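Long-range contacts in MutT related protein (Methanosarcina mazei, PDB 3GRN), which probably acts as a Nudix hydrolase of the MutT type, though its natural substrate is not established: residues Tyr7-Tyr12 and Gly43-Asp48; Glu21-Arg26 and Ile106-Val111; Gly36-Pro41 and Met119-Ala124; Ser50-Val55 and Ile88-Gly93; Thr63-Val68 and Val95-Lys100. One frame throughout, in Å; residues are numbered along the deposited sequence. Where two conformers were deposited one is given.

Interaction 1: Tyr7-Tyr12 and Gly43-Asp48; sequences YIISVY and GKVNPD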
# COMPACT_ATOMS: atom_id res chain seq x y z
N TYR A 7 -6.84 3.15 -18.29
CA TYR A 7 -7.33 4.06 -17.25
C TYR A 7 -7.46 3.30 -15.94
O TYR A 7 -7.80 2.11 -15.95
CB TYR A 7 -8.71 4.64 -17.61
CG TYR A 7 -8.70 5.70 -18.66
CD1 TYR A 7 -8.59 7.05 -18.31
CD2 TYR A 7 -8.84 5.37 -20.01
CE1 TYR A 7 -8.59 8.05 -19.29
CE2 TYR A 7 -8.84 6.35 -21.00
CZ TYR A 7 -8.70 7.69 -20.63
OH TYR A 7 -8.69 8.68 -21.59
N ILE A 8 -7.22 3.99 -14.81
CA ILE A 8 -7.52 3.46 -13.50
C ILE A 8 -8.29 4.50 -12.71
O ILE A 8 -8.22 5.70 -13.04
CB ILE A 8 -6.27 3.01 -12.70
CG1 ILE A 8 -5.41 4.21 -12.33
CG2 ILE A 8 -5.48 1.91 -13.49
CD1 ILE A 8 -4.59 4.04 -11.10
N ILE A 9 -9.07 4.03 -11.73
CA ILE A 9 -9.85 4.93 -10.86
C ILE A 9 -9.12 5.06 -9.52
O ILE A 9 -8.71 4.05 -8.91
CB ILE A 9 -11.32 4.40 -10.62
CG1 ILE A 9 -12.04 4.08 -11.94
CG2 ILE A 9 -12.15 5.40 -9.74
CD1 ILE A 9 -12.17 5.26 -12.90
N SER A 10 -8.96 6.29 -9.07
CA SER A 10 -8.38 6.57 -7.77
C SER A 10 -9.33 7.45 -6.99
O SER A 10 -10.25 8.04 -7.57
CB SER A 10 -7.01 7.23 -7.88
OG SER A 10 -6.05 6.32 -8.41
N VAL A 11 -9.14 7.49 -5.68
CA VAL A 11 -9.91 8.38 -4.80
C VAL A 11 -8.99 9.16 -3.86
O VAL A 11 -7.99 8.64 -3.36
CB VAL A 11 -10.97 7.59 -4.00
CG1 VAL A 11 -12.10 7.12 -4.90
CG2 VAL A 11 -10.34 6.36 -3.30
N TYR A 12 -9.33 10.43 -3.64
CA TYR A 12 -8.59 11.29 -2.68
C TYR A 12 -9.53 11.91 -1.65
O TYR A 12 -10.74 12.04 -1.90
CB TYR A 12 -7.79 12.36 -3.42
CG TYR A 12 -6.72 11.73 -4.28
CD1 TYR A 12 -5.51 11.31 -3.71
CD2 TYR A 12 -6.93 11.48 -5.63
CE1 TYR A 12 -4.51 10.70 -4.47
CE2 TYR A 12 -5.92 10.84 -6.41
CZ TYR A 12 -4.72 10.45 -5.80
OH TYR A 12 -3.71 9.84 -6.52
N GLY A 43 -5.77 6.97 -3.06
CA GLY A 43 -5.04 6.06 -3.93
C GLY A 43 -6.00 5.26 -4.77
O GLY A 43 -7.19 5.60 -4.85
N LYS A 44 -5.50 4.15 -5.32
CA LYS A 44 -6.27 3.35 -6.29
C LYS A 44 -7.43 2.59 -5.65
O LYS A 44 -7.30 2.02 -4.54
CB LYS A 44 -5.36 2.37 -7.04
CG LYS A 44 -4.08 2.97 -7.60
CD LYS A 44 -3.25 1.87 -8.28
CE LYS A 44 -1.96 2.39 -8.88
NZ LYS A 44 -0.78 2.20 -7.99
N VAL A 45 -8.57 2.57 -6.34
CA VAL A 45 -9.76 1.83 -5.86
C VAL A 45 -9.56 0.35 -6.22
O VAL A 45 -9.09 0.04 -7.32
CB VAL A 45 -11.10 2.37 -6.46
CG1 VAL A 45 -12.27 1.52 -5.98
CG2 VAL A 45 -11.34 3.79 -6.00
N ASN A 46 -9.88 -0.56 -5.30
CA ASN A 46 -9.60 -2.00 -5.48
C ASN A 46 -10.66 -2.64 -6.36
O ASN A 46 -11.76 -2.08 -6.50
CB ASN A 46 -9.54 -2.75 -4.14
CG ASN A 46 -8.23 -2.57 -3.41
OD1 ASN A 46 -7.19 -2.24 -3.99
ND2 ASN A 46 -8.26 -2.79 -2.10
N PRO A 47 -10.33 -3.82 -6.95
CA PRO A 47 -11.38 -4.60 -7.62
C PRO A 47 -12.56 -4.86 -6.68
O PRO A 47 -12.37 -5.24 -5.50
CB PRO A 47 -10.68 -5.93 -7.96
CG PRO A 47 -9.23 -5.59 -8.05
CD PRO A 47 -9.00 -4.47 -7.06
N ASP A 48 -13.77 -4.59 -7.19
CA ASP A 48 -15.06 -4.84 -6.51
C ASP A 48 -15.39 -3.90 -5.35
O ASP A 48 -16.35 -4.13 -4.61
CB ASP A 48 -15.21 -6.32 -6.09
CG ASP A 48 -14.93 -7.29 -7.23
OD1 ASP A 48 -15.73 -7.33 -8.19
OD2 ASP A 48 -13.92 -8.02 -7.16
O HOH W 1 -8.57 1.45 -9.52
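S10 and V11 run antiparallel to K44 and G43: V11 with G43 is a hydrogen-bonded pair, S10 with K44 a non-hydrogen-bonded one. The V11-G43 pair is closed by two bonds, V11 N to G43 O and G43 N to V11 O, both 2.8 Å. Past the end of the strand, V45 N still reaches I9 O at 3.0 Å in an almost perfectly straight bond (179°). A water then donates to I9 O and V45 O, each at 2.7 Å, so I9 O is gripped twice and the departing chain stays tied to the strand.

Among the side chains, V45 does most. Its CG2 lies anti to the carbonyl carbon and meets V11 CG1 at 3.6 Å, the two side chains crossing at about a right angle. I9 lies beside V45 and points the same way, a looser CG2-to-CG2 contact at 4.2 Å. On the other side of the strand I8 CD1 touches the methylenes of K44, nearest at CG (3.7 Å) in the conformer given, while K44 NZ forms a salt bridge with E120 of the second subunit. G43 N sits over one face of the Y12 ring.

G43 opens the Nudix box, the family's signature. Helix 51-63 covers I9, V11 and V45 through L51 and V55, K44 O accepts from R57 of that helix, and strand 84-94 flanks strand 7-16 along its other edge.

Interaction 2: Glu21-Arg26 and Ile106-Val111; sequences EFLLLR and IEYSWV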
# COMPACT_ATOMS: atom_id res chain seq x y z
N GLU A 21 -7.13 24.11 7.51
CA GLU A 21 -5.99 23.80 6.64
C GLU A 21 -6.11 22.34 6.19
O GLU A 21 -6.57 21.50 6.95
CB GLU A 21 -4.67 23.97 7.38
CG GLU A 21 -4.40 25.38 7.93
CD GLU A 21 -3.19 25.43 8.84
OE1 GLU A 21 -3.07 24.54 9.72
OE2 GLU A 21 -2.36 26.36 8.69
N PHE A 22 -5.66 22.06 4.97
CA PHE A 22 -5.80 20.72 4.36
C PHE A 22 -4.60 19.82 4.61
O PHE A 22 -3.46 20.25 4.57
CB PHE A 22 -6.01 20.83 2.84
CG PHE A 22 -7.28 21.54 2.46
CD1 PHE A 22 -8.46 20.84 2.32
CD2 PHE A 22 -7.28 22.91 2.23
CE1 PHE A 22 -9.64 21.49 1.96
CE2 PHE A 22 -8.45 23.57 1.88
CZ PHE A 22 -9.63 22.86 1.74
N LEU A 23 -4.89 18.54 4.82
CA LEU A 23 -3.84 17.54 5.04
C LEU A 23 -3.18 17.15 3.73
O LEU A 23 -3.84 16.58 2.84
CB LEU A 23 -4.43 16.30 5.73
CG LEU A 23 -3.42 15.17 6.04
CD1 LEU A 23 -2.21 15.62 6.85
CD2 LEU A 23 -4.12 13.95 6.68
N LEU A 24 -1.88 17.43 3.62
CA LEU A 24 -1.07 16.93 2.51
C LEU A 24 -0.01 15.96 3.02
O LEU A 24 0.45 16.08 4.16
CB LEU A 24 -0.41 18.06 1.72
CG LEU A 24 -1.28 19.22 1.27
CD1 LEU A 24 -0.46 20.15 0.40
CD2 LEU A 24 -2.49 18.74 0.53
N LEU A 25 0.38 15.02 2.17
CA LEU A 25 1.36 14.00 2.54
C LEU A 25 2.44 13.98 1.47
O LEU A 25 2.13 14.09 0.29
CB LEU A 25 0.68 12.64 2.53
CG LEU A 25 -0.62 12.47 3.31
CD1 LEU A 25 -1.13 11.03 3.10
CD2 LEU A 25 -0.36 12.74 4.76
N ARG A 26 3.70 13.83 1.87
CA ARG A 26 4.78 13.71 0.89
C ARG A 26 5.14 12.26 0.66
O ARG A 26 5.44 11.56 1.61
CB ARG A 26 6.00 14.51 1.32
CG ARG A 26 7.06 14.53 0.23
CD ARG A 26 8.06 15.64 0.39
NE ARG A 26 9.18 15.25 1.22
CZ ARG A 26 10.26 14.57 0.81
NH1 ARG A 26 11.22 14.29 1.68
NH2 ARG A 26 10.38 14.15 -0.45
N ILE A 106 6.58 10.10 3.73
CA ILE A 106 7.68 10.45 4.65
C ILE A 106 7.40 11.61 5.60
O ILE A 106 8.00 11.71 6.68
CB ILE A 106 9.02 10.69 3.92
CG1 ILE A 106 8.84 11.63 2.72
CG2 ILE A 106 9.64 9.34 3.52
CD1 ILE A 106 9.76 11.27 1.55
N GLU A 107 6.48 12.48 5.21
CA GLU A 107 6.03 13.57 6.06
C GLU A 107 4.63 14.04 5.71
O GLU A 107 4.08 13.67 4.68
CB GLU A 107 7.00 14.76 6.07
CG GLU A 107 7.41 15.26 4.71
CD GLU A 107 8.70 16.06 4.76
OE1 GLU A 107 9.05 16.60 5.84
OE2 GLU A 107 9.38 16.15 3.71
N TYR A 108 4.07 14.85 6.60
CA TYR A 108 2.77 15.45 6.36
C TYR A 108 2.80 16.90 6.77
O TYR A 108 3.69 17.33 7.49
CB TYR A 108 1.66 14.71 7.10
CG TYR A 108 1.70 14.87 8.60
CD1 TYR A 108 1.05 15.94 9.23
CD2 TYR A 108 2.43 13.98 9.39
CE1 TYR A 108 1.10 16.11 10.61
CE2 TYR A 108 2.49 14.13 10.78
CZ TYR A 108 1.83 15.21 11.38
OH TYR A 108 1.86 15.39 12.75
N SER A 109 1.77 17.62 6.34
CA SER A 109 1.63 19.02 6.64
C SER A 109 0.18 19.42 6.48
O SER A 109 -0.51 18.93 5.58
CB SER A 109 2.52 19.86 5.72
OG SER A 109 2.47 21.22 6.11
N TRP A 110 -0.27 20.29 7.38
CA TRP A 110 -1.59 20.90 7.32
C TRP A 110 -1.40 22.27 6.66
O TRP A 110 -0.82 23.18 7.25
CB TRP A 110 -2.19 21.05 8.73
CG TRP A 110 -2.46 19.76 9.45
CD1 TRP A 110 -1.64 19.13 10.36
CD2 TRP A 110 -3.62 18.93 9.31
NE1 TRP A 110 -2.23 17.96 10.80
CE2 TRP A 110 -3.45 17.82 10.18
CE3 TRP A 110 -4.79 19.01 8.55
CZ2 TRP A 110 -4.41 16.80 10.30
CZ3 TRP A 110 -5.74 18.00 8.67
CH2 TRP A 110 -5.54 16.91 9.54
N VAL A 111 -1.87 22.38 5.42
CA VAL A 111 -1.61 23.55 4.58
C VAL A 111 -2.90 24.31 4.23
O VAL A 111 -3.90 23.71 3.84
CB VAL A 111 -0.83 23.16 3.28
CG1 VAL A 111 -0.33 24.41 2.58
CG2 VAL A 111 0.36 22.24 3.59
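R26 and E107 make the one salt bridge of this strand pair: NE gives its hydrogen to OE2 at 2.7 Å, on the oxygen's anti lone pair and nearly in the guanidinium plane. NH1 adds a weak bond to the same oxygen. The guanidinium and carboxylate planes stand 57° apart, and I106 CD1 lies over one face of the guanidinium, 3.4 Å from CZ. R26 bends at chi3 (88°), which sets CD to NE off the line of the chain and turns NE to E107. An alanine here would probably leave the E107 carboxylate without its charged mate and I106 CD1 without the flat group beneath it.

Further along the pair, L23 packs on the W110 ring: its CB makes a CH-pi contact 4.0 Å from the centroid of the six-membered ring, and CD1 lies over the ring centre. E21 O comes to the ring's edge at CE3, 3.5 Å away. On the face shared with R26, L24 CD1 meets V111 CG2 at 3.9 Å.

The antiparallel backbone pairing sets the register of these side chains. F22 with V111 and L24 with S109 are hydrogen-bonded pairs, and I106 N also bonds R26 O at 2.8 Å. Beyond the pair, R26 NH2 binds E29 and G36 O. Strand 105-111 is one of the sheet's two outermost strands within this chain; strand 38-44 flanks strand 22-27 on its other side, helix 51-63 touches L23 and L25 through T63, and F130 meets the F22 ring edge-to-face.

Interaction 3: Gly36-Pro41 and Met119-Ala124; sequences GKWDLP and METLPA
The W38 indole is the flat group that meets T121 and M119. T121 O lies at its edge, in the ring plane, 3.5 Å from CD1. T121 OG1 also comes to CD1, at 3.4 Å, but obliquely. M119 SD makes a Met-aromatic contact, 5.3 Å from the centroid of the five-membered ring along a line 20° from the ring normal. With CG anti to the carbonyl carbon (chi1 -68°), the indole begins beside its own backbone N, and that N makes a weak bond of 3.4 Å to the same T121 O. One carbonyl therefore meets both the main chain and the ring edge of W38.

Next to the indole, L122 CD1 touches W38 CB at 4.1 Å in an apolar contact. P123 CD lies 3.2 Å from W38 O, the proline ring packing against that carbonyl. The W38 side chain also touches L24 and R26 of strand 22-27 and E107 and S109 of strand 105-111, while M119 packs on L24 and V111 as well.

P123 is the N-cap residue of helix 124-137, whose F126 and F130 cover L40. The contact is plain structural packing: it fastens the irregular approach to this last helix against strand 38-44 of the central mixed sheet, in the Nudix fold, where helices cover both faces of such a sheet.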
# COMPACT_ATOMS: atom_id res chain seq x y z
N GLY A 36 8.60 11.00 -3.98
CA GLY A 36 9.06 12.25 -3.35
C GLY A 36 8.17 13.47 -3.39
O GLY A 36 8.50 14.47 -2.76
N LYS A 37 7.05 13.42 -4.13
CA LYS A 37 6.19 14.60 -4.30
C LYS A 37 5.05 14.68 -3.27
O LYS A 37 4.65 13.66 -2.72
CB LYS A 37 5.63 14.65 -5.73
CG LYS A 37 6.69 14.79 -6.83
CD LYS A 37 6.10 15.34 -8.13
CE LYS A 37 7.19 15.68 -9.16
NZ LYS A 37 7.97 14.49 -9.65
N TRP A 38 4.55 15.89 -3.01
CA TRP A 38 3.34 16.10 -2.18
C TRP A 38 2.06 15.55 -2.86
O TRP A 38 1.96 15.55 -4.08
CB TRP A 38 3.19 17.58 -1.81
CG TRP A 38 4.26 18.02 -0.88
CD1 TRP A 38 5.47 18.57 -1.23
CD2 TRP A 38 4.27 17.89 0.54
NE1 TRP A 38 6.22 18.81 -0.10
CE2 TRP A 38 5.51 18.40 1.00
CE3 TRP A 38 3.36 17.40 1.48
CZ2 TRP A 38 5.85 18.44 2.36
CZ3 TRP A 38 3.69 17.44 2.83
CH2 TRP A 38 4.93 17.96 3.25
N ASP A 39 1.11 15.06 -2.06
CA ASP A 39 -0.08 14.34 -2.52
C ASP A 39 -1.23 14.55 -1.51
O ASP A 39 -1.00 15.00 -0.39
CB ASP A 39 0.27 12.85 -2.64
CG ASP A 39 -0.55 12.12 -3.70
OD1 ASP A 39 -1.59 12.64 -4.12
OD2 ASP A 39 -0.16 11.00 -4.11
N LEU A 40 -2.45 14.20 -1.89
CA LEU A 40 -3.55 14.14 -0.95
C LEU A 40 -3.61 12.70 -0.46
O LEU A 40 -3.15 11.78 -1.18
CB LEU A 40 -4.88 14.49 -1.61
CG LEU A 40 -5.16 15.93 -2.04
CD1 LEU A 40 -6.51 16.01 -2.72
CD2 LEU A 40 -5.17 16.84 -0.81
N PRO A 41 -4.22 12.48 0.73
CA PRO A 41 -4.51 11.10 1.14
C PRO A 41 -5.43 10.44 0.14
O PRO A 41 -6.36 11.08 -0.34
CB PRO A 41 -5.25 11.28 2.47
CG PRO A 41 -4.85 12.60 2.95
CD PRO A 41 -4.65 13.45 1.75
N MET A 119 2.16 27.26 -3.60
CA MET A 119 3.12 26.18 -3.41
C MET A 119 3.87 25.95 -4.73
O MET A 119 3.75 26.75 -5.66
CB MET A 119 2.39 24.89 -2.94
CG MET A 119 3.15 23.99 -1.95
SD MET A 119 2.20 22.57 -1.31
CE MET A 119 1.02 23.40 -0.33
N GLU A 120 4.67 24.89 -4.80
CA GLU A 120 5.36 24.52 -6.03
C GLU A 120 5.46 23.01 -6.15
O GLU A 120 5.34 22.45 -7.24
CB GLU A 120 6.74 25.17 -6.08
CG GLU A 120 7.48 24.97 -7.41
CD GLU A 120 8.81 25.69 -7.48
OE1 GLU A 120 9.03 26.67 -6.73
OE2 GLU A 120 9.65 25.27 -8.30
N THR A 121 5.66 22.34 -5.02
CA THR A 121 5.87 20.89 -5.00
C THR A 121 4.57 20.06 -4.84
O THR A 121 4.63 18.84 -4.63
CB THR A 121 6.96 20.48 -3.97
OG1 THR A 121 6.82 21.25 -2.77
CG2 THR A 121 8.36 20.69 -4.56
N LEU A 122 3.42 20.74 -4.93
CA LEU A 122 2.14 20.08 -5.16
C LEU A 122 1.88 20.08 -6.67
O LEU A 122 1.82 21.16 -7.28
CB LEU A 122 1.00 20.79 -4.43
CG LEU A 122 -0.35 20.07 -4.36
CD1 LEU A 122 -0.38 18.99 -3.26
CD2 LEU A 122 -1.49 21.05 -4.17
N PRO A 123 1.73 18.88 -7.28
CA PRO A 123 1.61 18.68 -8.72
C PRO A 123 0.53 19.51 -9.35
O PRO A 123 -0.50 19.77 -8.72
CB PRO A 123 1.26 17.20 -8.83
CG PRO A 123 1.84 16.60 -7.62
CD PRO A 123 1.67 17.60 -6.55
N ALA A 124 0.75 19.88 -10.62
CA ALA A 124 -0.11 20.87 -11.30
C ALA A 124 -1.59 20.51 -11.29
O ALA A 124 -2.43 21.38 -11.08
CB ALA A 124 0.38 21.12 -12.72

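Interaction 4: Ser50-Val55 and Ile88-Gly93; sequences SLKEGV and IVFDGG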
# COMPACT_ATOMS: atom_id res chain seq x y z
N SER A 50 -16.48 -0.18 -3.59
CA SER A 50 -17.17 1.11 -3.82
C SER A 50 -16.23 2.32 -3.61
O SER A 50 -15.23 2.20 -2.90
CB SER A 50 -18.39 1.26 -2.93
OG SER A 50 -18.03 1.62 -1.61
N LEU A 51 -16.54 3.47 -4.21
CA LEU A 51 -15.60 4.62 -4.07
C LEU A 51 -15.46 5.06 -2.60
O LEU A 51 -14.33 5.28 -2.11
CB LEU A 51 -16.05 5.84 -4.91
CG LEU A 51 -16.13 5.61 -6.41
CD1 LEU A 51 -16.51 6.94 -7.07
CD2 LEU A 51 -14.83 5.04 -6.98
N LYS A 52 -16.57 5.15 -1.88
CA LYS A 52 -16.54 5.60 -0.48
C LYS A 52 -15.83 4.60 0.45
O LYS A 52 -15.17 5.02 1.40
CB LYS A 52 -17.95 5.92 0.02
CG LYS A 52 -18.40 7.35 -0.41
CD LYS A 52 -19.59 7.87 0.40
CE LYS A 52 -19.98 9.25 -0.07
NZ LYS A 52 -20.84 9.97 0.93
N GLU A 53 -15.95 3.31 0.15
CA GLU A 53 -15.20 2.27 0.89
C GLU A 53 -13.72 2.46 0.62
O GLU A 53 -12.90 2.41 1.53
CB GLU A 53 -15.62 0.86 0.47
CG GLU A 53 -16.88 0.30 1.14
CD GLU A 53 -17.51 -0.91 0.41
OE1 GLU A 53 -17.02 -1.34 -0.67
OE2 GLU A 53 -18.53 -1.43 0.93
N GLY A 54 -13.39 2.68 -0.66
CA GLY A 54 -12.02 2.93 -1.07
C GLY A 54 -11.36 4.11 -0.38
O GLY A 54 -10.24 4.01 0.10
N VAL A 55 -12.07 5.23 -0.33
CA VAL A 55 -11.41 6.41 0.23
C VAL A 55 -11.23 6.26 1.75
O VAL A 55 -10.17 6.63 2.26
CB VAL A 55 -12.08 7.74 -0.24
CG1 VAL A 55 -13.43 7.89 0.37
CG2 VAL A 55 -11.15 8.93 -0.02
N ILE A 88 -11.51 10.71 -8.04
CA ILE A 88 -12.66 11.38 -7.45
C ILE A 88 -12.25 11.85 -6.06
O ILE A 88 -11.65 11.08 -5.27
CB ILE A 88 -13.94 10.48 -7.43
CG1 ILE A 88 -14.35 10.08 -8.86
CG2 ILE A 88 -15.11 11.22 -6.80
CD1 ILE A 88 -13.71 8.81 -9.37
N VAL A 89 -12.54 13.12 -5.77
CA VAL A 89 -12.10 13.75 -4.53
C VAL A 89 -13.32 13.86 -3.61
O VAL A 89 -14.36 14.37 -4.02
CB VAL A 89 -11.46 15.14 -4.75
CG1 VAL A 89 -11.01 15.68 -3.42
CG2 VAL A 89 -10.25 15.06 -5.71
N PHE A 90 -13.17 13.36 -2.39
CA PHE A 90 -14.22 13.38 -1.39
C PHE A 90 -13.90 14.37 -0.29
O PHE A 90 -12.72 14.59 0.06
CB PHE A 90 -14.38 11.99 -0.78
CG PHE A 90 -15.06 11.02 -1.70
CD1 PHE A 90 -16.45 10.87 -1.65
CD2 PHE A 90 -14.32 10.25 -2.60
CE1 PHE A 90 -17.09 9.98 -2.50
CE2 PHE A 90 -14.95 9.37 -3.47
CZ PHE A 90 -16.33 9.23 -3.43
N ASP A 91 -14.95 14.98 0.26
CA ASP A 91 -14.77 15.88 1.37
C ASP A 91 -14.83 15.06 2.66
O ASP A 91 -15.82 14.38 2.95
CB ASP A 91 -15.81 17.00 1.33
CG ASP A 91 -15.43 18.18 2.21
OD1 ASP A 91 -15.13 17.97 3.40
OD2 ASP A 91 -15.42 19.33 1.71
N GLY A 92 -13.75 15.13 3.42
CA GLY A 92 -13.57 14.34 4.63
C GLY A 92 -13.87 15.16 5.87
O GLY A 92 -13.76 14.66 6.98
N GLY A 93 -14.23 16.43 5.68
CA GLY A 93 -14.70 17.26 6.79
C GLY A 93 -13.56 17.82 7.62
O GLY A 93 -12.47 18.08 7.10
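F90 carries the apolar part of the contact, its ring pushed from the sheet against L51, K52 and V55 of the helix. V55 CG1 lies over one face of the ring, 3.9 Å from CD2. L51 CB comes obliquely to the ring tip, 3.7 Å from CZ, and K52 CG obliquely to CE1 at 3.6 Å. V55 holds CG1 between its backbone N and carbonyl carbon (chi1 69°), which brings that methyl to the ring. K52 stays extended beyond CG, and its CE also passes F90 CE1 at 3.8 Å. An alanine in place of F90 would probably open a gap between helix and strand, with V55 CG1 and the K52 methylenes losing the surface they pack on.

Two sets of polar bonds within the segments shape their ends. S50 and E53 form a capping box: E53 N gives to S50 OG and S50 N to E53 OE1, both at 3.2 Å, the second from above the carboxylate plane. On the strand D91 OD1 accepts from G93 N at 2.9 Å, an Asx turn, while D91 OD2 pairs with R16.

The axis of 51-55, the start of the Nudix-box helix 51-63, passes 10.0 Å from that of strand 88-93, at 68° to it. K52 NZ bonds the carbonyls of P69 and G70, and in the sheet strand 84-94 has strand 7-16 on one side and strand 72-79 on the other.

Interaction 5: Thr63-Val68 and Val95-Lys100; sequences TGITMV and VVADVK
T63, where the Nudix-box helix gives way to loop, meets V99 and K100 as the chain leaves the helix in an ST turn. T63 OG1 accepts from I65 N at 3.1 Å and bonds V59 O one turn back. G64 between them is the first residue outside helical angles, with a positive phi of 84°; a CB there would be jammed against the carbonyl O of T63 and would come close to K100 CB.

Beyond the turn I65 reaches back to the other loop. Its CG1, anti to the carbonyl carbon, packs on A97 CB at 3.8 Å, and CD1 lies in looser contact with V95 CG2 (4.3 Å) and V99 CG2. T63 CB faces V99 CG1 at 4.1 Å. These groups form a small apolar patch that L23 of strand 22-27 extends, touching T63, I65 and V99, while W110 packs on V95 and V99. The two irregular segments thus pack against strands 22-27 and 105-111 next to the end of the helix, and K100 O accepts from T81 OG1 of the second subunit.

Across the contact one carbonyl takes the direct hydrogen bond: T63 O receives K100 N at 2.9 Å in a nearly straight bond, although the nitrogen stands well above the carbonyl plane, 44° out of it. A water gives T63 O a second hydrogen at 2.8 Å and uses its other one on D98 O, also at 2.8 Å.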
# COMPACT_ATOMS: atom_id res chain seq x y z
N THR A 63 -2.88 7.33 7.07
CA THR A 63 -2.84 8.39 8.09
C THR A 63 -3.33 7.97 9.48
O THR A 63 -3.14 8.71 10.44
CB THR A 63 -3.70 9.62 7.70
OG1 THR A 63 -5.09 9.29 7.84
CG2 THR A 63 -3.40 10.17 6.26
N GLY A 64 -3.98 6.82 9.60
CA GLY A 64 -4.54 6.41 10.92
C GLY A 64 -5.91 7.03 11.21
O GLY A 64 -6.53 6.73 12.24
N ILE A 65 -6.38 7.90 10.31
CA ILE A 65 -7.67 8.58 10.49
C ILE A 65 -8.83 7.70 10.08
O ILE A 65 -8.85 7.15 8.98
CB ILE A 65 -7.71 9.95 9.74
CG1 ILE A 65 -6.64 10.89 10.32
CG2 ILE A 65 -9.12 10.62 9.80
CD1 ILE A 65 -6.35 12.11 9.50
N THR A 66 -9.82 7.57 10.98
CA THR A 66 -11.07 6.92 10.62
C THR A 66 -12.04 8.01 10.18
O THR A 66 -12.40 8.90 10.97
CB THR A 66 -11.67 6.15 11.81
OG1 THR A 66 -10.75 5.15 12.26
CG2 THR A 66 -12.98 5.46 11.39
N MET A 67 -12.42 7.94 8.91
CA MET A 67 -13.32 8.92 8.32
C MET A 67 -14.53 8.22 7.71
O MET A 67 -14.42 7.12 7.15
CB MET A 67 -12.56 9.79 7.29
CG MET A 67 -12.45 9.20 5.86
SD MET A 67 -12.39 10.53 4.66
CE MET A 67 -12.32 9.58 3.20
N VAL A 68 -15.70 8.85 7.82
CA VAL A 68 -16.82 8.52 6.96
C VAL A 68 -16.88 9.63 5.89
O VAL A 68 -17.02 10.81 6.22
CB VAL A 68 -18.17 8.25 7.72
CG1 VAL A 68 -18.45 9.30 8.79
CG2 VAL A 68 -19.35 8.11 6.75
N VAL A 95 -11.30 17.34 11.20
CA VAL A 95 -10.87 16.36 12.20
C VAL A 95 -9.84 16.90 13.20
O VAL A 95 -9.13 17.87 12.94
CB VAL A 95 -10.28 15.04 11.58
CG1 VAL A 95 -11.27 14.35 10.63
CG2 VAL A 95 -8.93 15.29 10.91
N VAL A 96 -9.78 16.24 14.35
CA VAL A 96 -8.74 16.47 15.32
C VAL A 96 -8.04 15.12 15.40
O VAL A 96 -8.57 14.17 15.97
CB VAL A 96 -9.33 16.88 16.72
CG1 VAL A 96 -8.21 17.15 17.71
CG2 VAL A 96 -10.25 18.10 16.60
N ALA A 97 -6.87 15.03 14.76
CA ALA A 97 -6.14 13.78 14.70
C ALA A 97 -4.64 14.01 14.70
O ALA A 97 -4.15 15.00 14.16
CB ALA A 97 -6.55 12.98 13.45
N ASP A 98 -3.91 13.10 15.35
CA ASP A 98 -2.47 13.05 15.20
C ASP A 98 -2.17 12.07 14.07
O ASP A 98 -2.33 10.86 14.23
CB ASP A 98 -1.78 12.60 16.50
CG ASP A 98 -1.53 13.76 17.45
OD1 ASP A 98 -0.36 14.16 17.59
OD2 ASP A 98 -2.51 14.29 18.01
N VAL A 99 -1.76 12.63 12.94
CA VAL A 99 -1.49 11.82 11.73
C VAL A 99 -0.35 10.83 11.98
O VAL A 99 0.69 11.17 12.57
CB VAL A 99 -1.14 12.76 10.55
CG1 VAL A 99 -0.79 11.97 9.30
CG2 VAL A 99 -2.29 13.72 10.31
N LYS A 100 -0.57 9.58 11.56
CA LYS A 100 0.38 8.53 11.72
C LYS A 100 0.62 7.86 10.37
O LYS A 100 -0.28 7.22 9.82
CB LYS A 100 -0.12 7.53 12.76
CG LYS A 100 -0.16 8.13 14.20
CD LYS A 100 -0.46 7.06 15.25
CE LYS A 100 -0.17 7.58 16.67
NZ LYS A 100 -0.96 8.81 17.03
O HOH W 2 -4.23 9.32 12.94

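How the interactions relate
From the N terminus, interaction 1 comes first: it joins strand 7-16 to the end of strand 38-44 and closes its loop just before helix 51-63. Interaction 2 opens inside that loop and closes much later, at strand 105-111, so the two cross; interaction 3 opens at strand 38-44, crosses both and closes last, before helix 124-137. Interactions 4 and 5 start after interaction 1 has closed, lie within the spans of 2 and 3, and cross each other. Sheet partners are joined in 1 and 2, helix 51-63 is tied to strand 84-94 in 4, and loops are drawn in by 3 and 5. Interaction 5 also packs against 2.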